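Local coordinates for protein hybrid kinase (Caulobacter vibrioides, PDB 6QRL) that is a hybrid histidine kinase activated when cyclic di-GMP binds its pseudo-receiver domain, the part crystallised here, and relieves auto-inhibition, at residues G95-P100 / V107-Q112. Residues are numbered along the deposited sequence; the frame is centred on the assembly and turned at random.
Sequences GYLIKP and VAQVLQ. With C2E (9,9'-[(2R,3R,3aS,5S,7aR,9R,10R,10aS,12S,14aR)-3,5,10,12-tetrahydroxy-5,12-dioxidooctahydro-2H,7H-difuro[3,2-d:3',2'-j][1,3,7,9,2,8]tetraoxadiphosphacyclododecine-2,9-diyl]bis(2-amino-1,9-dihydro-6H-purin-6-one)), chain C.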
ATOM      1  N   GLY A  95      -2.023  -8.250  -0.304  1.00 32.63           N
ATOM      2  CA  GLY A  95      -2.176  -8.605   1.116  1.00 32.57           C
ATOM      3  C   GLY A  95      -2.732  -7.424   1.895  1.00 31.10           C
ATOM      4  O   GLY A  95      -3.120  -6.396   1.294  1.00 30.05           O
ATOM      5  N   TYR A  96      -2.811  -7.596   3.194  1.00 31.03           N
ATOM      6  CA  TYR A  96      -3.381  -6.604   4.130  1.00 31.29           C
ATOM      7  C   TYR A  96      -2.415  -6.457   5.310  1.00 31.51           C
ATOM      8  O   TYR A  96      -1.579  -7.353   5.561  1.00 30.49           O
ATOM      9  CB  TYR A  96      -4.769  -7.039   4.594  1.00 32.67           C
ATOM     10  CG  TYR A  96      -4.775  -8.254   5.480  1.00 34.92           C
ATOM     11  CD1 TYR A  96      -4.940  -9.524   4.954  1.00 36.19           C
ATOM     12  CD2 TYR A  96      -4.583  -8.125   6.854  1.00 37.29           C
ATOM     13  CE1 TYR A  96      -4.894 -10.649   5.766  1.00 38.86           C
ATOM     14  CE2 TYR A  96      -4.568  -9.230   7.682  1.00 37.98           C
ATOM     15  CZ  TYR A  96      -4.742 -10.495   7.142  1.00 40.25           C
ATOM     16  OH  TYR A  96      -4.704 -11.571   7.972  1.00 39.40           O
ATOM     17  N   LEU A  97      -2.546  -5.336   6.001  1.00 29.53           N
ATOM     18  CA  LEU A  97      -1.907  -5.024   7.291  1.00 31.20           C
ATOM     19  C   LEU A  97      -3.016  -4.531   8.211  1.00 32.50           C
ATOM     20  O   LEU A  97      -3.883  -3.767   7.720  1.00 32.26           O
ATOM     21  CB  LEU A  97      -0.857  -3.940   7.041  1.00 31.32           C
ATOM     22  CG  LEU A  97       0.384  -4.419   6.303  1.00 32.67           C
ATOM     23  CD1 LEU A  97       1.260  -3.256   5.864  1.00 33.23           C
ATOM     24  CD2 LEU A  97       1.147  -5.385   7.188  1.00 33.97           C
ATOM     25  N   ILE A  98      -2.978  -4.929   9.475  1.00 34.52           N
ATOM     26  CA  ILE A  98      -3.961  -4.528  10.516  1.00 36.02           C
ATOM     27  C   ILE A  98      -3.405  -3.302  11.239  1.00 38.93           C
ATOM     28  O   ILE A  98      -2.253  -3.350  11.693  1.00 37.49           O
ATOM     29  CB  ILE A  98      -4.231  -5.695  11.485  1.00 39.87           C
ATOM     30  CG1 ILE A  98      -4.783  -6.933  10.768  1.00 41.12           C
ATOM     31  CG2 ILE A  98      -5.129  -5.240  12.629  1.00 39.86           C
ATOM     32  CD1 ILE A  98      -6.136  -6.710  10.097  1.00 42.99           C
ATOM     33  N   LYS A  99      -4.209  -2.236  11.311  1.00 39.84           N
ATOM     34  CA  LYS A  99      -3.959  -0.986  12.071  1.00 40.62           C
ATOM     35  C   LYS A  99      -4.269  -1.253  13.538  1.00 42.40           C
ATOM     36  O   LYS A  99      -5.326  -1.788  13.839  1.00 44.33           O
ATOM     37  CB  LYS A  99      -4.819   0.155  11.520  1.00 41.09           C
ATOM     38  CG  LYS A  99      -4.343   0.729  10.197  1.00 41.09           C
ATOM     39  CD  LYS A  99      -5.260   1.833   9.626  1.00 42.52           C
ATOM     40  CE  LYS A  99      -6.621   1.342   9.163  1.00 42.61           C
ATOM     41  NZ  LYS A  99      -7.467   2.495   8.765  1.00 43.28           N
ATOM     42  N   PRO A 100      -3.369  -0.940  14.503  1.00 43.45           N
ATOM     43  CA  PRO A 100      -2.128  -0.202  14.236  1.00 41.52           C
ATOM     44  C   PRO A 100      -1.009  -1.132  13.727  1.00 37.78           C
ATOM     45  O   PRO A 100      -0.905  -2.206  14.274  1.00 36.97           O
ATOM     46  CB  PRO A 100      -1.766   0.334  15.644  1.00 45.15           C
ATOM     47  CG  PRO A 100      -2.282  -0.752  16.608  1.00 45.86           C
ATOM     48  CD  PRO A 100      -3.475  -1.392  15.911  1.00 45.29           C
ATOM     49  N   VAL A 107       7.156  -4.854   6.894  1.00 36.20           N
ATOM     50  CA  VAL A 107       8.353  -5.358   6.164  1.00 37.48           C
ATOM     51  C   VAL A 107       7.998  -6.631   5.376  1.00 38.38           C
ATOM     52  O   VAL A 107       8.311  -6.699   4.185  1.00 38.47           O
ATOM     53  CB  VAL A 107       9.515  -5.591   7.151  1.00 39.23           C
ATOM     54  CG1 VAL A 107      10.647  -6.371   6.514  1.00 41.53           C
ATOM     55  CG2 VAL A 107      10.012  -4.257   7.716  1.00 39.48           C
ATOM     56  N   ALA A 108       7.386  -7.630   6.009  1.00 38.22           N
ATOM     57  CA  ALA A 108       7.025  -8.906   5.354  1.00 38.40           C
ATOM     58  C   ALA A 108       6.080  -8.627   4.177  1.00 37.08           C
ATOM     59  O   ALA A 108       6.352  -9.158   3.111  1.00 37.15           O
ATOM     60  CB  ALA A 108       6.420  -9.864   6.353  1.00 38.65           C
ATOM     61  N   GLN A 109       5.037  -7.789   4.316  1.00 36.47           N
ATOM     62  CA  GLN A 109       4.059  -7.605   3.205  1.00 35.61           C
ATOM     63  C   GLN A 109       4.678  -6.786   2.056  1.00 36.45           C
ATOM     64  O   GLN A 109       4.318  -7.030   0.900  1.00 36.42           O
ATOM     65  CB  GLN A 109       2.762  -6.994   3.709  1.00 35.98           C
ATOM     66  CG  GLN A 109       1.950  -7.951   4.575  1.00 35.79           C
ATOM     67  CD  GLN A 109       1.609  -9.246   3.879  1.00 37.08           C
ATOM     68  OE1 GLN A 109       1.145  -9.241   2.736  1.00 39.51           O
ATOM     69  NE2 GLN A 109       1.845 -10.362   4.567  1.00 35.73           N
ATOM     70  N   VAL A 110       5.601  -5.874   2.346  1.00 34.38           N
ATOM     71  CA  VAL A 110       6.324  -5.113   1.294  1.00 35.38           C
ATOM     72  C   VAL A 110       7.285  -6.055   0.557  1.00 37.89           C
ATOM     73  O   VAL A 110       7.286  -6.022  -0.696  1.00 36.24           O
ATOM     74  CB  VAL A 110       7.041  -3.899   1.907  1.00 36.39           C
ATOM     75  CG1 VAL A 110       7.951  -3.243   0.885  1.00 37.92           C
ATOM     76  CG2 VAL A 110       6.025  -2.895   2.471  1.00 36.24           C
ATOM     77  N   LEU A 111       8.049  -6.879   1.284  1.00 38.17           N
ATOM     78  CA  LEU A 111       9.025  -7.815   0.643  1.00 43.04           C
ATOM     79  C   LEU A 111       8.309  -8.836  -0.247  1.00 43.10           C
ATOM     80  O   LEU A 111       8.891  -9.181  -1.285  1.00 44.40           O
ATOM     81  CB  LEU A 111       9.863  -8.543   1.699  1.00 43.70           C
ATOM     82  CG  LEU A 111      10.848  -7.656   2.459  1.00 45.83           C
ATOM     83  CD1 LEU A 111      11.816  -8.503   3.288  1.00 46.46           C
ATOM     84  CD2 LEU A 111      11.632  -6.738   1.517  1.00 46.41           C
ATOM     85  N   GLN A 112       7.101  -9.276   0.114  1.00 41.70           N
ATOM     86  CA  GLN A 112       6.385 -10.385  -0.573  1.00 43.00           C
ATOM     87  C   GLN A 112       5.357  -9.853  -1.572  1.00 39.96           C
ATOM     88  O   GLN A 112       4.657 -10.686  -2.152  1.00 37.87           O
ATOM     89  CB  GLN A 112       5.644 -11.260   0.445  1.00 44.47           C
ATOM     90  CG  GLN A 112       6.563 -11.928   1.466  1.00 49.40           C
ATOM     91  CD  GLN A 112       5.798 -12.513   2.638  1.00 52.54           C
ATOM     92  OE1 GLN A 112       4.562 -12.600   2.636  1.00 55.69           O
ATOM     93  NE2 GLN A 112       6.531 -12.913   3.662  1.00 52.01           N
TER
HETATM   94  P1  C2E C 401      -3.997 -12.645  11.181  1.00 45.60           P
HETATM   95  O2P C2E C 401      -4.192 -11.272  10.578  1.00 42.35           O
HETATM   96  O1P C2E C 401      -5.110 -13.647  11.119  1.00 46.55           O
HETATM   97  O5' C2E C 401      -2.794 -13.297  10.349  1.00 46.13           O
HETATM   98  C5' C2E C 401      -2.536 -14.693  10.507  1.00 48.76           C
HETATM   99  C4' C2E C 401      -1.378 -15.036   9.618  1.00 49.19           C
HETATM  100  O4' C2E C 401      -1.775 -14.910   8.239  1.00 49.60           O
HETATM  101  C3' C2E C 401      -0.182 -14.106   9.742  1.00 50.63           C
HETATM  102  O3' C2E C 401       0.558 -14.556  10.890  1.00 51.01           O
HETATM  103  C2' C2E C 401       0.510 -14.271   8.371  1.00 50.82           C
HETATM  104  O2' C2E C 401       1.618 -15.143   8.439  1.00 51.47           O
HETATM  105  C1' C2E C 401      -0.601 -14.815   7.464  1.00 51.24           C
HETATM  106  N9  C2E C 401      -0.956 -13.983   6.314  1.00 51.45           N
HETATM  107  C8  C2E C 401      -1.389 -14.453   5.097  1.00 50.17           C
HETATM  108  N7  C2E C 401      -1.720 -13.494   4.265  1.00 49.44           N
HETATM  109  C5  C2E C 401      -1.517 -12.323   4.980  1.00 45.29           C
HETATM  110  C6  C2E C 401      -1.707 -10.975   4.595  1.00 42.72           C
HETATM  111  O6  C2E C 401      -2.146 -10.535   3.531  1.00 41.11           O
HETATM  112  N1  C2E C 401      -1.393 -10.094   5.629  1.00 42.09           N
HETATM  113  C2  C2E C 401      -0.931 -10.454   6.873  1.00 42.64           C
HETATM  114  N2  C2E C 401      -0.688  -9.452   7.733  1.00 42.44           N
HETATM  115  N3  C2E C 401      -0.747 -11.724   7.243  1.00 45.19           N
HETATM  116  C4  C2E C 401      -1.055 -12.605   6.252  1.00 47.55           C
HETATM  117  P11 C2E C 401       1.294 -13.418  11.749  1.00 47.66           P
HETATM  118  O21 C2E C 401       1.940 -12.512  10.744  1.00 48.11           O
HETATM  119  O11 C2E C 401       2.140 -14.094  12.788  1.00 50.94           O
HETATM  120  O5A C2E C 401       0.115 -12.659  12.524  1.00 45.68           O
HETATM  121  C5A C2E C 401      -0.543 -13.258  13.681  1.00 45.60           C
HETATM  122  C4A C2E C 401      -1.607 -12.314  14.185  1.00 44.32           C
HETATM  123  O4A C2E C 401      -0.978 -11.181  14.832  1.00 43.63           O
HETATM  124  C3A C2E C 401      -2.504 -11.684  13.124  1.00 42.98           C
HETATM  125  O3A C2E C 401      -3.520 -12.618  12.730  1.00 46.44           O
HETATM  126  C2A C2E C 401      -3.010 -10.445  13.857  1.00 42.60           C
HETATM  127  O2A C2E C 401      -4.029 -10.611  14.811  1.00 47.39           O
HETATM  128  C1A C2E C 401      -1.760 -10.016  14.627  1.00 42.47           C
HETATM  129  N91 C2E C 401      -0.988  -9.055  13.862  1.00 37.04           N
HETATM  130  C81 C2E C 401      -0.079  -9.376  12.885  1.00 36.15           C
HETATM  131  N71 C2E C 401       0.439  -8.326  12.293  1.00 35.73           N
HETATM  132  C51 C2E C 401      -0.180  -7.253  12.920  1.00 35.41           C
HETATM  133  C61 C2E C 401      -0.003  -5.870  12.702  1.00 35.99           C
HETATM  134  O61 C2E C 401       0.694  -5.321  11.836  1.00 36.49           O
HETATM  135  N11 C2E C 401      -0.806  -5.120  13.566  1.00 36.74           N
HETATM  136  C21 C2E C 401      -1.654  -5.633  14.520  1.00 35.67           C
HETATM  137  N21 C2E C 401      -2.311  -4.726  15.262  1.00 35.57           N
HETATM  138  N31 C2E C 401      -1.844  -6.936  14.712  1.00 34.90           N
HETATM  139  C41 C2E C 401      -1.065  -7.685  13.894  1.00 36.18           C
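Gln109 reaches from helix 103-111 to strand 95-98 and meets it mainly through its aliphatic portion. Its CG touches Leu97 CD2 at 3.7 Å, as the two side chains pass alongside one another, pointing opposite ways, and also lies near the carbonyl oxygen of Tyr96. Beyond CG the chain bends (chi2 -57°), setting the amide beside Gly95, whose CA is 3.7 Å from Gln109 OE1. No hydrogen bond links the segments. They belong to the last beta-alpha unit of the receiver fold, strand 95-98 being an edge of the five-stranded parallel 2-1-3-4-5 sheet, with the helix running back nearly antiparallel to it. Leu97 also packs on Val74 and Leu76 of the neighbouring strand.

Both segments also grip the same cyclic di-GMP molecule. One guanine is sandwiched: the Gln109 amide lies flat against one face, NE2 3.4 Å from N1, and the Tyr96 ring is nearly parallel to the other, with N1 3.5 Å above its centre. Along the Watson-Crick edge, Tyr96 N donates to O6 (3.0 Å), and Tyr96 O accepts from both N1 (2.7 Å) and, less straight, N2. With CG between the backbone N and the carbonyl carbon (chi1 69°), the tyrosine ring comes under this base, and its OH donates to phosphate oxygen O2P (2.7 Å). At the other guanine of the same molecule, Pro100 O, just past a cis peptide, accepts from N11 (3.0 Å) and N21. Arg102 N and Ser105 OG also bond the ligand.

Lys99 forms a salt bridge with Asp55, the predicted phosphorylation site, unmodified here.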